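Local coordinates for protein methyl transferase from Methanosarcina acetivorans (Methanosarcina acetivorans, PDB 6MRO) that probably acts as an S-adenosylmethionine-dependent methyltransferase, here holding the spent cofactor S-adenosyl-L-homocysteine and a pair of calcium ions, at residues A[144-149]-A[155-160]; A[140-145]-A[171-176]; A[107-112]-A[118-123]. The protein carries 1 engineered substitution. One frame throughout, in Å; residues are numbered along the deposited sequence.

Contact 1 (A[144-149]-A[155-160]); sequences PGEYEL and KAEIES. With CA (calcium ion), chain C; CA (calcium ion), chain D.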
loop_
_atom_site.group_PDB
_atom_site.type_symbol
_atom_site.label_atom_id
_atom_site.label_comp_id
_atom_site.label_asym_id
_atom_site.label_seq_id
_atom_site.Cartn_x
_atom_site.Cartn_y
_atom_site.Cartn_z
ATOM N N PRO A 144 11.357 -6.579 -21.597
ATOM C CA PRO A 144 10.344 -6.666 -22.659
ATOM C C PRO A 144 9.615 -7.999 -22.616
ATOM O O PRO A 144 10.202 -9.040 -22.306
ATOM C CB PRO A 144 11.166 -6.512 -23.946
ATOM C CG PRO A 144 12.569 -6.885 -23.563
ATOM C CD PRO A 144 12.733 -6.491 -22.127
ATOM N N GLY A 145 8.321 -7.959 -22.922
ATOM C CA GLY A 145 7.477 -9.128 -22.813
ATOM C C GLY A 145 6.968 -9.317 -21.394
ATOM O O GLY A 145 7.378 -8.634 -20.454
ATOM N N GLU A 146 6.055 -10.269 -21.233
ATOM C CA GLU A 146 5.409 -10.474 -19.937
ATOM C C GLU A 146 5.538 -11.920 -19.485
ATOM O O GLU A 146 4.593 -12.532 -18.984
ATOM C CB GLU A 146 3.949 -10.042 -19.989
ATOM C CG GLU A 146 3.786 -8.529 -19.983
ATOM C CD GLU A 146 4.141 -7.918 -18.648
ATOM O OE1 GLU A 146 3.277 -7.908 -17.742
ATOM O OE2 GLU A 146 5.286 -7.442 -18.507
ATOM N N TYR A 147 6.738 -12.479 -19.629
ATOM C CA TYR A 147 6.990 -13.836 -19.167
ATOM C C TYR A 147 7.388 -13.921 -17.696
ATOM O O TYR A 147 7.415 -15.027 -17.153
ATOM C CB TYR A 147 8.097 -14.496 -19.992
ATOM C CG TYR A 147 8.085 -14.222 -21.482
ATOM C CD1 TYR A 147 8.863 -13.203 -22.024
ATOM C CD2 TYR A 147 7.321 -14.997 -22.348
ATOM C CE1 TYR A 147 8.879 -12.958 -23.386
ATOM C CE2 TYR A 147 7.330 -14.759 -23.714
ATOM C CZ TYR A 147 8.111 -13.735 -24.226
ATOM O OH TYR A 147 8.126 -13.486 -25.581
ATOM N N GLU A 148 7.705 -12.807 -17.038
ATOM C CA GLU A 148 8.267 -12.896 -15.696
ATOM C C GLU A 148 7.197 -13.265 -14.672
ATOM O O GLU A 148 6.046 -12.822 -14.750
ATOM C CB GLU A 148 8.966 -11.590 -15.299
ATOM C CG GLU A 148 8.139 -10.322 -15.413
ATOM C CD GLU A 148 8.193 -9.693 -16.812
ATOM O OE1 GLU A 148 7.236 -8.990 -17.165
ATOM O OE2 GLU A 148 9.175 -9.896 -17.560
ATOM N N LEU A 149 7.584 -14.113 -13.722
ATOM C CA LEU A 149 6.695 -14.597 -12.683
ATOM C C LEU A 149 7.421 -14.487 -11.346
ATOM O O LEU A 149 8.563 -14.960 -11.229
ATOM C CB LEU A 149 6.281 -16.049 -12.944
ATOM C CG LEU A 149 4.845 -16.436 -12.596
ATOM C CD1 LEU A 149 3.856 -15.677 -13.469
ATOM C CD2 LEU A 149 4.659 -17.944 -12.757
ATOM N N LYS A 155 6.558 1.060 -15.970
ATOM C CA LYS A 155 6.024 2.414 -15.903
ATOM C C LYS A 155 4.822 2.561 -16.824
ATOM O O LYS A 155 3.837 3.225 -16.474
ATOM C CB LYS A 155 7.104 3.435 -16.252
ATOM C CG LYS A 155 8.304 3.363 -15.338
ATOM C CD LYS A 155 9.416 4.283 -15.803
ATOM C CE LYS A 155 9.667 5.375 -14.793
ATOM N NZ LYS A 155 11.128 5.555 -14.590
ATOM N N ALA A 156 4.871 1.913 -17.990
ATOM C CA ALA A 156 3.747 1.971 -18.918
ATOM C C ALA A 156 2.503 1.350 -18.300
ATOM O O ALA A 156 1.401 1.896 -18.407
ATOM C CB ALA A 156 4.110 1.269 -20.227
ATOM N N GLU A 157 2.661 0.190 -17.660
ATOM C CA GLU A 157 1.530 -0.446 -16.994
ATOM C C GLU A 157 0.989 0.430 -15.871
ATOM O O GLU A 157 -0.230 0.570 -15.723
ATOM C CB GLU A 157 1.945 -1.828 -16.465
ATOM C CG GLU A 157 2.326 -2.794 -17.589
ATOM C CD GLU A 157 3.198 -3.970 -17.133
ATOM O OE1 GLU A 157 3.334 -4.945 -17.905
ATOM O OE2 GLU A 157 3.743 -3.914 -16.019
ATOM N N ILE A 158 1.878 1.067 -15.107
ATOM C CA ILE A 158 1.445 1.955 -14.030
ATOM C C ILE A 158 0.709 3.159 -14.600
ATOM O O ILE A 158 -0.390 3.518 -14.146
ATOM C CB ILE A 158 2.654 2.374 -13.171
ATOM C CG1 ILE A 158 3.179 1.161 -12.394
ATOM C CG2 ILE A 158 2.281 3.494 -12.185
ATOM C CD1 ILE A 158 4.485 1.414 -11.673
ATOM N N GLU A 159 1.284 3.740 -15.649
ATOM C CA GLU A 159 0.698 4.902 -16.303
ATOM C C GLU A 159 -0.665 4.565 -16.896
ATOM O O GLU A 159 -1.621 5.327 -16.748
ATOM C CB GLU A 159 1.629 5.427 -17.396
ATOM C CG GLU A 159 2.822 6.210 -16.872
ATOM C CD GLU A 159 3.679 6.783 -17.986
ATOM O OE1 GLU A 159 3.303 7.835 -18.545
ATOM O OE2 GLU A 159 4.725 6.180 -18.302
ATOM N N SER A 160 -0.754 3.415 -17.558
ATOM C CA SER A 160 -2.010 2.990 -18.168
ATOM C C SER A 160 -3.090 2.744 -17.118
ATOM O O SER A 160 -4.268 3.050 -17.344
ATOM C CB SER A 160 -1.789 1.728 -18.992
ATOM O OG SER A 160 -3.004 1.335 -19.595
HETATM CA CA CA C . 7.729 -7.240 -18.771
HETATM CA CA CA D . 4.624 -6.553 -16.253
HETATM O O HOH W 1 5.465 -8.665 -15.570
HETATM O O HOH W 2 7.224 -5.180 -19.750
HETATM O O HOH W 3 2.536 -7.015 -15.027
#
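The E146 carboxylate meets that of E157, and a calcium ion holds the two together. Their nearest oxygens, E146 OE1 and E157 OE1, are 3.0 Å apart. This is no hydrogen bond: both bind the calcium ion of chain D, whose charge probably offsets that of the acids. The side chains arrive from opposite directions, and their carboxylate planes are turned 75° apart. E157 grips the ion with both oxygens, OE1 at 2.6 Å and OE2 more loosely at 2.8 Å. Beyond CG its chain runs extended, which carries the carboxylate out from helix 155-162. The backbone N of S154 also donates to E157 OE2 and helps fix its turn. E146 is chelating too, but its OE2 does double duty. It lies 2.5 Å from the calcium of chain D and also binds the calcium of chain C. A bend at chi2 (-70°) folds the E146 chain so that its carboxylate reaches both ions. The chain C ion is further held by G145 O at 2.2 Å and by E148 OE1 at 2.4 Å. The D141 carboxylate and the carbonyl O of E143 complete its protein ligands, while D141 and the carbonyl O of R152 complete those of the other ion. One water binds the chain C ion and two bind the other. The arrangement is a dinuclear calcium site with a bridging carboxylate, built from an acidic loop and the first turn of a helix.

Contact 2 (A[140-145]-A[171-176]); sequences SDKEPG and IKDVIF. With CA (calcium ion), chain C; CA (calcium ion), chain D.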
loop_
_atom_site.group_PDB
_atom_site.type_symbol
_atom_site.label_atom_id
_atom_site.label_comp_id
_atom_site.label_asym_id
_atom_site.label_seq_id
_atom_site.Cartn_x
_atom_site.Cartn_y
_atom_site.Cartn_z
ATOM N N SER A 140 9.574 -3.466 -9.902
ATOM C CA SER A 140 9.674 -2.818 -11.200
ATOM C C SER A 140 9.900 -3.839 -12.310
ATOM O O SER A 140 10.582 -4.857 -12.131
ATOM C CB SER A 140 10.800 -1.775 -11.218
ATOM O OG SER A 140 12.047 -2.327 -10.842
ATOM N N ASP A 141 9.324 -3.539 -13.469
ATOM C CA ASP A 141 9.402 -4.372 -14.661
ATOM C C ASP A 141 10.015 -3.535 -15.775
ATOM O O ASP A 141 9.360 -2.638 -16.326
ATOM C CB ASP A 141 8.015 -4.880 -15.047
ATOM C CG ASP A 141 8.006 -5.688 -16.326
ATOM O OD1 ASP A 141 9.068 -5.885 -16.957
ATOM O OD2 ASP A 141 6.903 -6.142 -16.703
ATOM N N LYS A 142 11.267 -3.822 -16.099
ATOM C CA LYS A 142 11.923 -3.194 -17.232
ATOM C C LYS A 142 12.272 -4.209 -18.312
ATOM O O LYS A 142 13.064 -3.900 -19.207
ATOM C CB LYS A 142 13.176 -2.449 -16.769
ATOM C CG LYS A 142 12.896 -1.417 -15.669
ATOM C CD LYS A 142 14.152 -1.132 -14.860
ATOM C CE LYS A 142 13.992 0.100 -13.987
ATOM N NZ LYS A 142 15.276 0.420 -13.288
ATOM N N GLU A 143 11.692 -5.426 -18.255
ATOM C CA GLU A 143 12.065 -6.414 -19.260
ATOM C C GLU A 143 10.983 -6.538 -20.317
ATOM O O GLU A 143 9.794 -6.608 -19.974
ATOM C CB GLU A 143 12.326 -7.772 -18.619
ATOM C CG GLU A 143 13.588 -7.790 -17.778
ATOM C CD GLU A 143 14.695 -8.622 -18.397
ATOM O OE1 GLU A 143 15.873 -8.379 -18.051
ATOM O OE2 GLU A 143 14.389 -9.504 -19.231
ATOM N N PRO A 144 11.357 -6.579 -21.597
ATOM C CA PRO A 144 10.344 -6.666 -22.659
ATOM C C PRO A 144 9.615 -7.999 -22.616
ATOM O O PRO A 144 10.202 -9.040 -22.306
ATOM C CB PRO A 144 11.166 -6.512 -23.946
ATOM C CG PRO A 144 12.569 -6.885 -23.563
ATOM C CD PRO A 144 12.733 -6.491 -22.127
ATOM N N GLY A 145 8.321 -7.959 -22.922
ATOM C CA GLY A 145 7.477 -9.128 -22.813
ATOM C C GLY A 145 6.968 -9.317 -21.394
ATOM O O GLY A 145 7.378 -8.634 -20.454
ATOM N N ILE A 171 6.971 8.422 -11.194
ATOM C CA ILE A 171 7.247 7.014 -10.918
ATOM C C ILE A 171 8.761 6.907 -10.764
ATOM O O ILE A 171 9.502 7.070 -11.746
ATOM C CB ILE A 171 6.734 6.091 -12.034
ATOM C CG1 ILE A 171 5.247 6.349 -12.310
ATOM C CG2 ILE A 171 6.976 4.631 -11.666
ATOM C CD1 ILE A 171 4.729 5.709 -13.586
ATOM N N LYS A 172 9.219 6.649 -9.543
ATOM C CA LYS A 172 10.628 6.698 -9.177
ATOM C C LYS A 172 11.178 5.297 -8.945
ATOM O O LYS A 172 10.502 4.443 -8.362
ATOM C CB LYS A 172 10.832 7.526 -7.900
ATOM C CG LYS A 172 11.094 8.990 -8.147
ATOM C CD LYS A 172 11.234 9.771 -6.840
ATOM C CE LYS A 172 11.400 11.253 -7.148
ATOM N NZ LYS A 172 11.139 12.133 -5.981
ATOM N N ASP A 173 12.412 5.074 -9.380
ATOM C CA ASP A 173 13.131 3.867 -8.990
ATOM C C ASP A 173 13.434 3.921 -7.501
ATOM O O ASP A 173 13.988 4.906 -7.006
ATOM C CB ASP A 173 14.433 3.728 -9.778
ATOM C CG ASP A 173 14.199 3.397 -11.239
ATOM O OD1 ASP A 173 14.451 4.272 -12.095
ATOM O OD2 ASP A 173 13.772 2.258 -11.530
ATOM N N VAL A 174 13.050 2.871 -6.783
ATOM C CA VAL A 174 13.377 2.756 -5.369
ATOM C C VAL A 174 13.766 1.313 -5.067
ATOM O O VAL A 174 13.973 0.501 -5.976
ATOM C CB VAL A 174 12.205 3.212 -4.477
ATOM C CG1 VAL A 174 11.906 4.705 -4.671
ATOM C CG2 VAL A 174 10.962 2.362 -4.751
ATOM N N ILE A 175 13.900 0.999 -3.789
ATOM C CA ILE A 175 14.232 -0.340 -3.321
ATOM C C ILE A 175 13.056 -0.861 -2.506
ATOM O O ILE A 175 12.367 -0.085 -1.835
ATOM C CB ILE A 175 15.528 -0.308 -2.487
ATOM C CG1 ILE A 175 16.739 -0.149 -3.403
ATOM C CG2 ILE A 175 15.667 -1.564 -1.647
ATOM C CD1 ILE A 175 16.757 -1.138 -4.531
ATOM N N PHE A 176 12.795 -2.164 -2.603
ATOM C CA PHE A 176 11.782 -2.835 -1.799
ATOM C C PHE A 176 12.503 -3.811 -0.879
ATOM O O PHE A 176 13.244 -4.679 -1.354
ATOM C CB PHE A 176 10.766 -3.561 -2.684
ATOM C CG PHE A 176 9.648 -4.222 -1.921
ATOM C CD1 PHE A 176 8.427 -3.593 -1.783
ATOM C CD2 PHE A 176 9.816 -5.483 -1.364
ATOM C CE1 PHE A 176 7.388 -4.196 -1.088
ATOM C CE2 PHE A 176 8.785 -6.099 -0.675
ATOM C CZ PHE A 176 7.568 -5.450 -0.534
HETATM CA CA CA C . 7.729 -7.240 -18.771
HETATM CA CA CA D . 4.624 -6.553 -16.253
HETATM O O HOH W 4 13.323 0.064 -10.162
HETATM O O HOH W 2 7.224 -5.180 -19.750
HETATM O O HOH W 1 5.465 -8.665 -15.570
HETATM O O HOH W 3 2.536 -7.015 -15.027
#
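K142 reaches across to D173 and forms a salt bridge, K142 NZ to D173 OD2 at 3.0 Å. The ammonium comes from above the carboxylate plane, 47° out of it. Extended beyond CG, the K142 chain carries NZ across to the carboxylate. Both residues are exposed, and this is the loose side of the contact. The two segments touch directly at this one pair. The inner side is more closely held. S140 is buried, and its OG donates to a water at 2.8 Å. That water donates in turn to D173 OD2 at 2.6 Å. One carboxylate oxygen thus takes both the lysine and the water. Y188 of strand 184-193 touches S140, K142 and D173, so the bridge passes over the strand that lies between the segments. Within 140-145 the loop is closely held at the metals. D141 OD1 accepts from E143 N at 3.0 Å, met nearly along the C-O bond direction. The same carboxylate chelates the calcium ion of chain C, with OD1 at 2.6 Å. Its OD2 binds both ions, the calcium of chain D at 2.4 Å. With CG anti to the backbone N (chi1 177°), D141 faces the ions, and E143 O adds a further ligand to the chain C ion. The loop holds an Asx turn, D141 to E143, whose aspartate bridges two calcium ions, and a surface salt bridge ties it to an edge strand of the sheet, 167-177.

Contact 3 (A[107-112]-A[118-123]); sequences GLFHVI and LLFTRH. With SAH (S-adenosyl-L-homocysteine), chain B.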
loop_
_atom_site.group_PDB
_atom_site.type_symbol
_atom_site.label_atom_id
_atom_site.label_comp_id
_atom_site.label_asym_id
_atom_site.label_seq_id
_atom_site.Cartn_x
_atom_site.Cartn_y
_atom_site.Cartn_z
ATOM N N GLY A 107 2.705 -3.020 -1.797
ATOM C CA GLY A 107 2.552 -4.373 -2.298
ATOM C C GLY A 107 1.139 -4.878 -2.544
ATOM O O GLY A 107 0.983 -6.064 -2.900
ATOM N N LEU A 108 0.101 -4.050 -2.376
ATOM C CA LEU A 108 -1.248 -4.540 -2.677
ATOM C C LEU A 108 -1.529 -4.507 -4.178
ATOM O O LEU A 108 -1.958 -5.511 -4.760
ATOM C CB LEU A 108 -2.304 -3.731 -1.918
ATOM C CG LEU A 108 -3.765 -4.091 -2.266
ATOM C CD1 LEU A 108 -4.051 -5.604 -2.033
ATOM C CD2 LEU A 108 -4.796 -3.224 -1.498
ATOM N N PHE A 109 -1.301 -3.357 -4.818
ATOM C CA PHE A 109 -1.481 -3.272 -6.264
ATOM C C PHE A 109 -0.807 -4.446 -6.950
ATOM O O PHE A 109 -1.370 -5.040 -7.876
ATOM C CB PHE A 109 -0.921 -1.959 -6.805
ATOM C CG PHE A 109 -0.908 -1.891 -8.309
ATOM C CD1 PHE A 109 -2.091 -1.771 -9.019
ATOM C CD2 PHE A 109 0.286 -1.982 -9.006
ATOM C CE1 PHE A 109 -2.089 -1.717 -10.415
ATOM C CE2 PHE A 109 0.304 -1.930 -10.400
ATOM C CZ PHE A 109 -0.879 -1.800 -11.103
ATOM N N HIS A 110 0.371 -4.832 -6.441
ATOM C CA HIS A 110 1.147 -5.944 -6.978
ATOM C C HIS A 110 0.336 -7.232 -7.054
ATOM O O HIS A 110 0.530 -8.031 -7.973
ATOM C CB HIS A 110 2.402 -6.132 -6.107
ATOM C CG HIS A 110 3.212 -7.348 -6.435
ATOM N ND1 HIS A 110 3.978 -7.450 -7.578
ATOM C CD2 HIS A 110 3.404 -8.502 -5.750
ATOM C CE1 HIS A 110 4.590 -8.622 -7.593
ATOM N NE2 HIS A 110 4.261 -9.279 -6.493
ATOM N N VAL A 111 -0.584 -7.457 -6.109
ATOM C CA VAL A 111 -1.313 -8.722 -6.081
ATOM C C VAL A 111 -2.715 -8.619 -6.653
ATOM O O VAL A 111 -3.339 -9.661 -6.899
ATOM C CB VAL A 111 -1.373 -9.317 -4.655
ATOM C CG1 VAL A 111 0.024 -9.526 -4.114
ATOM C CG2 VAL A 111 -2.193 -8.442 -3.725
ATOM N N ILE A 112 -3.230 -7.409 -6.878
ATOM C CA ILE A 112 -4.544 -7.250 -7.489
ATOM C C ILE A 112 -4.528 -7.850 -8.890
ATOM O O ILE A 112 -3.631 -7.563 -9.695
ATOM C CB ILE A 112 -4.922 -5.760 -7.509
ATOM C CG1 ILE A 112 -5.082 -5.225 -6.086
ATOM C CG2 ILE A 112 -6.213 -5.521 -8.316
ATOM C CD1 ILE A 112 -6.232 -5.879 -5.297
ATOM N N LEU A 118 -9.463 -2.350 -12.646
ATOM C CA LEU A 118 -10.281 -1.152 -12.839
ATOM C C LEU A 118 -11.096 -0.851 -11.590
ATOM O O LEU A 118 -11.116 0.288 -11.108
ATOM C CB LEU A 118 -11.201 -1.308 -14.056
ATOM C CG LEU A 118 -12.474 -0.440 -14.079
ATOM C CD1 LEU A 118 -12.153 1.056 -14.115
ATOM C CD2 LEU A 118 -13.401 -0.809 -15.248
ATOM N N LEU A 119 -11.773 -1.871 -11.054
ATOM C CA LEU A 119 -12.513 -1.720 -9.805
ATOM C C LEU A 119 -11.610 -1.210 -8.688
ATOM O O LEU A 119 -12.002 -0.333 -7.907
ATOM C CB LEU A 119 -13.138 -3.061 -9.416
ATOM C CG LEU A 119 -14.057 -3.101 -8.199
ATOM C CD1 LEU A 119 -15.240 -2.190 -8.450
ATOM C CD2 LEU A 119 -14.513 -4.527 -7.898
ATOM N N PHE A 120 -10.395 -1.751 -8.598
ATOM C CA PHE A 120 -9.449 -1.306 -7.579
ATOM C C PHE A 120 -9.188 0.193 -7.692
ATOM O O PHE A 120 -9.331 0.935 -6.714
ATOM C CB PHE A 120 -8.158 -2.110 -7.716
ATOM C CG PHE A 120 -7.051 -1.669 -6.800
ATOM C CD1 PHE A 120 -6.051 -0.834 -7.266
ATOM C CD2 PHE A 120 -6.996 -2.114 -5.483
ATOM C CE1 PHE A 120 -5.010 -0.441 -6.437
ATOM C CE2 PHE A 120 -5.954 -1.720 -4.647
ATOM C CZ PHE A 120 -4.960 -0.883 -5.135
ATOM N N THR A 121 -8.825 0.663 -8.889
ATOM C CA THR A 121 -8.551 2.086 -9.065
ATOM C C THR A 121 -9.761 2.933 -8.682
ATOM O O THR A 121 -9.613 3.989 -8.057
ATOM C CB THR A 121 -8.135 2.392 -10.510
ATOM O OG1 THR A 121 -9.197 2.049 -11.418
ATOM C CG2 THR A 121 -6.892 1.629 -10.891
ATOM N N ARG A 122 -10.955 2.488 -9.031
ATOM C CA ARG A 122 -12.143 3.278 -8.727
ATOM C C ARG A 122 -12.413 3.402 -7.243
ATOM O O ARG A 122 -12.812 4.418 -6.791
ATOM C CB ARG A 122 -13.392 2.816 -9.501
ATOM C CG ARG A 122 -14.673 3.601 -9.147
ATOM C CD ARG A 122 -15.240 4.546 -10.244
ATOM N NE ARG A 122 -16.219 5.575 -9.793
ATOM C CZ ARG A 122 -17.536 5.572 -10.035
ATOM N NH1 ARG A 122 -18.093 4.608 -10.739
ATOM N NH2 ARG A 122 -18.304 6.530 -9.565
ATOM N N HIS A 123 -12.184 2.338 -6.501
ATOM C CA HIS A 123 -12.425 2.400 -5.063
ATOM C C HIS A 123 -11.397 3.273 -4.367
ATOM O O HIS A 123 -11.743 4.054 -3.472
ATOM C CB HIS A 123 -12.427 0.990 -4.470
ATOM C CG HIS A 123 -13.780 0.359 -4.465
ATOM N ND1 HIS A 123 -14.263 -0.371 -5.529
ATOM C CD2 HIS A 123 -14.778 0.403 -3.552
ATOM C CE1 HIS A 123 -15.492 -0.774 -5.259
ATOM N NE2 HIS A 123 -15.829 -0.317 -4.067
HETATM N N SAH B . 1.366 -3.800 3.053
HETATM C CA SAH B . 1.877 -4.941 3.835
HETATM C CB SAH B . 1.396 -6.257 3.235
HETATM C CG SAH B . 1.680 -6.390 1.739
HETATM S SD SAH B . 1.286 -8.022 1.068
HETATM C C SAH B . 3.395 -4.941 3.914
HETATM O O SAH B . 4.064 -4.138 3.248
HETATM O OXT SAH B . 3.970 -5.763 4.645
HETATM C "C5'" SAH B . -0.339 -7.595 0.369
HETATM C "C4'" SAH B . -1.449 -7.550 1.421
HETATM O "O4'" SAH B . -2.676 -7.222 0.781
HETATM C "C3'" SAH B . -1.674 -8.851 2.188
HETATM O "O3'" SAH B . -1.589 -8.554 3.574
HETATM C "C2'" SAH B . -3.064 -9.294 1.751
HETATM O "O2'" SAH B . -3.811 -9.980 2.745
HETATM C "C1'" SAH B . -3.715 -7.976 1.370
HETATM N N9 SAH B . -4.807 -8.063 0.394
HETATM C C8 SAH B . -4.836 -8.756 -0.796
HETATM N N7 SAH B . -6.013 -8.512 -1.399
HETATM C C5 SAH B . -6.723 -7.658 -0.621
HETATM C C6 SAH B . -7.985 -7.084 -0.747
HETATM N N6 SAH B . -8.746 -7.345 -1.802
HETATM N N1 SAH B . -8.438 -6.244 0.235
HETATM C C2 SAH B . -7.653 -5.961 1.338
HETATM N N3 SAH B . -6.409 -6.537 1.476
HETATM C C4 SAH B . -5.960 -7.360 0.497
#
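The carbonyl oxygen of L108 is gripped by two backbone donors, V111 N at 2.7 Å and I112 N at 3.1 Å. These bonds curl 107-112 into a tight turn. The turn brings L108, F109 and I112 round the ring of F120. I112 lies over one face of that ring. Its CG1 sits 4.1 Å from the ring centroid, 25° off the normal, a CH-pi contact offset toward the rim at CD2. L108 comes to the edge instead, near the ring plane, with CD2 3.7 Å from F120 CE2. The F109 and F120 side chains cross at about a right angle, and F120 CE1 lies near the edge of the F109 ring, 4.1 Å from F109 CD1. The F120 ring stands off its helix because CG is anti to the backbone N (chi1 175°), and this puts it among all three partners. Replacing F120 by an alanine would probably open a gap beneath I112 and leave L108 CD2 without this partner beside the ligand. The two branches of L108 divide the work. CD2 packs on F120, while CD1 lies 3.5 Å from C8 of the S-adenosyl-L-homocysteine adenine. V111 CG2 lies near the same C8. On the helix, L118 O also takes two donors, T121 OG1 at 2.6 Å and R122 N. D105 accepts a hydrogen bond from F109 N, tying the turn back to strand 100-106. F120 also packs on V88, on I39 of strand 35-39 and on Y134 of strand 132-139. Helix 114-127 is thus seated against the central parallel strands of the Rossmann-like sheet. F109, in the loop before it, reaches M136 of strand 132-139 and T161 of helix 155-162.

Contacts 1 and 2 meet at one pair of calcium ions. They share P144 and G145, both calcium ions and three waters, and their centres lie 9 Å apart. D141 OD2 of contact 2 is 2.7 Å from E146 OE2 of contact 1, and both oxygens bind the two ions. I158 also packs on I171, joining helix 155-162 to strand 167-177. Contact 3 stands apart, at the S-adenosyl-L-homocysteine pocket. Its centre is 15 Å from that of contact 1 and 18 Å from that of contact 2, and it touches neither. The F109 side chain lies about 6 Å from that of E157 and about 9 Å from a calcium ion.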